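Local coordinates for putative glycosyltransferase (GalT1) (Streptococcus parasanguinis FW213, PDB 5HEA), which probably transfers sugar residues, perhaps from a nucleotide-sugar donor, this chain being its C-terminal part with a family 2 glycosyltransferase domain, at the interface of chains A and B. Numbering follows the deposited sequence. Chains: chain A/B, Putative glycosyltransferase (GalT1).

The interface of chains A and B. Residues chain A 148, 248-250; chain B 292-294.
B:Lys294 rests the root of its side chain over one face of the A:Tyr250 ring, so the two meet flank to face, the side chains crossing obliquely. B:Lys294 CB sits 3.6 Å above the plane of the A:Tyr250 ring, offset toward its rim, in a CH-pi contact. With CG anti to the backbone N (chi1 179°) and the chain extended beyond it, CG and CD keep a similar height but leave over the CE2–CD2 edge, B:Lys294 CG lying 3.6 Å from CE2 of A:Tyr250. Further out, B:Lys294 CE lies 3.8 Å from the methyl CB of A:Ala148, whose small side chain allows the end of the lysine to pass close to helix 147-150. Lysine suits the task because its long aliphatic stem can pack against an aromatic face and edge while the terminal amino group NZ stays at the tip.

The backbone fixes the root of this side chain. B:Lys294 N donates to the carbonyl O of A:Met248 at 3.2 Å, nearly straight at the hydrogen (168°) and in the carbonyl plane. A:Gly249, at positive phi (84°), a conformation easy for a residue without a side chain, turns the chain between this acceptor and the tyrosine; its O approaches CD of the lysine.

At the rim of the ring, A:Tyr250 OH reaches water 1, 2.5 Å away in the ring plane. Water 1 lies 2.7 Å from the carbonyl O of B:Tyr292, so the phenol combines an aromatic face for the lysine with a polar tip for the bridge. The flexible A:Met248 side chain bends at chi3 and brings its methyl CE to the edge of the A:Tyr250 ring, in its plane. B:Pro293 restricts the backbone leading to B:Lys294.

This patch docks the C-terminal tail of one subunit, beyond helix 276-291, on helix 147-150 and the loop between helices 231-247 and 253-272 of the other. Repeated by the two-fold axis, it may help hold pairs of subunits together within the hexamer.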
ATOM      1  N   ALA A 148      -2.487 -46.928  -5.670  1.00 39.56           N
ATOM      2  CA  ALA A 148      -2.301 -47.298  -4.260  1.00 39.03           C
ATOM      3  C   ALA A 148      -0.864 -47.721  -3.941  1.00 38.85           C
ATOM      4  O   ALA A 148      -0.281 -47.274  -2.945  1.00 36.25           O
ATOM      5  CB  ALA A 148      -3.287 -48.387  -3.861  1.00 42.79           C
ATOM      6  N   MET A 248     -10.594 -40.282  -0.366  1.00 30.93           N
ATOM      7  CA  MET A 248     -10.617 -41.179  -1.513  1.00 27.73           C
ATOM      8  C   MET A 248     -10.315 -42.625  -1.130  1.00 30.50           C
ATOM      9  O   MET A 248     -10.294 -43.505  -1.980  1.00 32.72           O
ATOM     10  CB  MET A 248      -9.620 -40.681  -2.567  1.00 28.06           C
ATOM     11  CG  MET A 248      -9.984 -39.308  -3.111  1.00 27.62           C
ATOM     12  SD  MET A 248      -8.625 -38.569  -4.034  1.00 31.75           S
ATOM     13  CE  MET A 248      -8.488 -39.727  -5.385  1.00 30.66           C
ATOM     14  N   GLY A 249     -10.065 -42.864   0.153  1.00 34.21           N
ATOM     15  CA  GLY A 249      -9.847 -44.211   0.648  1.00 33.35           C
ATOM     16  C   GLY A 249      -8.434 -44.758   0.520  1.00 36.85           C
ATOM     17  O   GLY A 249      -8.238 -45.962   0.657  1.00 32.88           O
ATOM     18  N   TYR A 250      -7.446 -43.899   0.262  1.00 25.47           N
ATOM     19  CA  TYR A 250      -6.066 -44.372   0.194  1.00 29.16           C
ATOM     20  C   TYR A 250      -5.433 -44.467   1.582  1.00 36.82           C
ATOM     21  O   TYR A 250      -5.861 -43.794   2.524  1.00 32.20           O
ATOM     22  CB  TYR A 250      -5.210 -43.471  -0.700  1.00 30.16           C
ATOM     23  CG  TYR A 250      -5.528 -43.590  -2.171  1.00 27.82           C
ATOM     24  CD1 TYR A 250      -6.369 -42.672  -2.798  1.00 22.80           C
ATOM     25  CD2 TYR A 250      -4.991 -44.624  -2.935  1.00 26.35           C
ATOM     26  CE1 TYR A 250      -6.663 -42.779  -4.151  1.00 26.81           C
ATOM     27  CE2 TYR A 250      -5.274 -44.740  -4.292  1.00 29.79           C
ATOM     28  CZ  TYR A 250      -6.108 -43.816  -4.892  1.00 30.84           C
ATOM     29  OH  TYR A 250      -6.391 -43.922  -6.230  1.00 33.00           O
TER
ATOM     30  N   TYR B 292     -12.666 -40.167  -9.023  1.00 40.24           N
ATOM     31  CA  TYR B 292     -11.440 -40.959  -9.039  1.00 32.08           C
ATOM     32  C   TYR B 292     -11.128 -41.613  -7.699  1.00 34.02           C
ATOM     33  O   TYR B 292      -9.986 -41.563  -7.253  1.00 37.02           O
ATOM     34  CB  TYR B 292     -10.251 -40.091  -9.473  1.00 34.00           C
ATOM     35  CG  TYR B 292     -10.430 -39.428 -10.820  1.00 30.17           C
ATOM     36  CD1 TYR B 292     -11.137 -38.235 -10.939  1.00 32.15           C
ATOM     37  CD2 TYR B 292      -9.896 -39.993 -11.973  1.00 32.46           C
ATOM     38  CE1 TYR B 292     -11.312 -37.625 -12.171  1.00 34.01           C
ATOM     39  CE2 TYR B 292     -10.058 -39.385 -13.213  1.00 37.02           C
ATOM     40  CZ  TYR B 292     -10.774 -38.206 -13.303  1.00 35.89           C
ATOM     41  OH  TYR B 292     -10.941 -37.585 -14.522  1.00 38.89           O
ATOM     42  N   PRO B 293     -12.128 -42.248  -7.052  1.00 35.87           N
ATOM     43  CA  PRO B 293     -11.750 -42.916  -5.804  1.00 42.76           C
ATOM     44  C   PRO B 293     -10.856 -44.129  -6.077  1.00 43.50           C
ATOM     45  O   PRO B 293     -10.762 -44.599  -7.216  1.00 38.14           O
ATOM     46  CB  PRO B 293     -13.095 -43.373  -5.237  1.00 53.81           C
ATOM     47  CG  PRO B 293     -13.929 -43.619  -6.445  1.00 50.03           C
ATOM     48  CD  PRO B 293     -13.511 -42.579  -7.452  1.00 44.82           C
ATOM     49  N   LYS B 294     -10.197 -44.613  -5.028  1.00 42.48           N
ATOM     50  CA  LYS B 294      -9.280 -45.734  -5.138  1.00 42.85           C
ATOM     51  C   LYS B 294      -9.970 -46.949  -5.751  1.00 47.25           C
ATOM     52  O   LYS B 294     -11.148 -47.191  -5.487  1.00 47.80           O
ATOM     53  CB  LYS B 294      -8.736 -46.090  -3.756  1.00 37.76           C
ATOM     54  CG  LYS B 294      -7.789 -47.276  -3.760  1.00 41.15           C
ATOM     55  CD  LYS B 294      -7.429 -47.723  -2.351  1.00 43.32           C
ATOM     56  CE  LYS B 294      -6.743 -49.081  -2.387  1.00 56.21           C
ATOM     57  NZ  LYS B 294      -6.056 -49.378  -1.108  1.00 62.84           N
TER
HETATM   58  O   HOH W   1      -7.392 -42.199  -7.763  1.00 31.23           O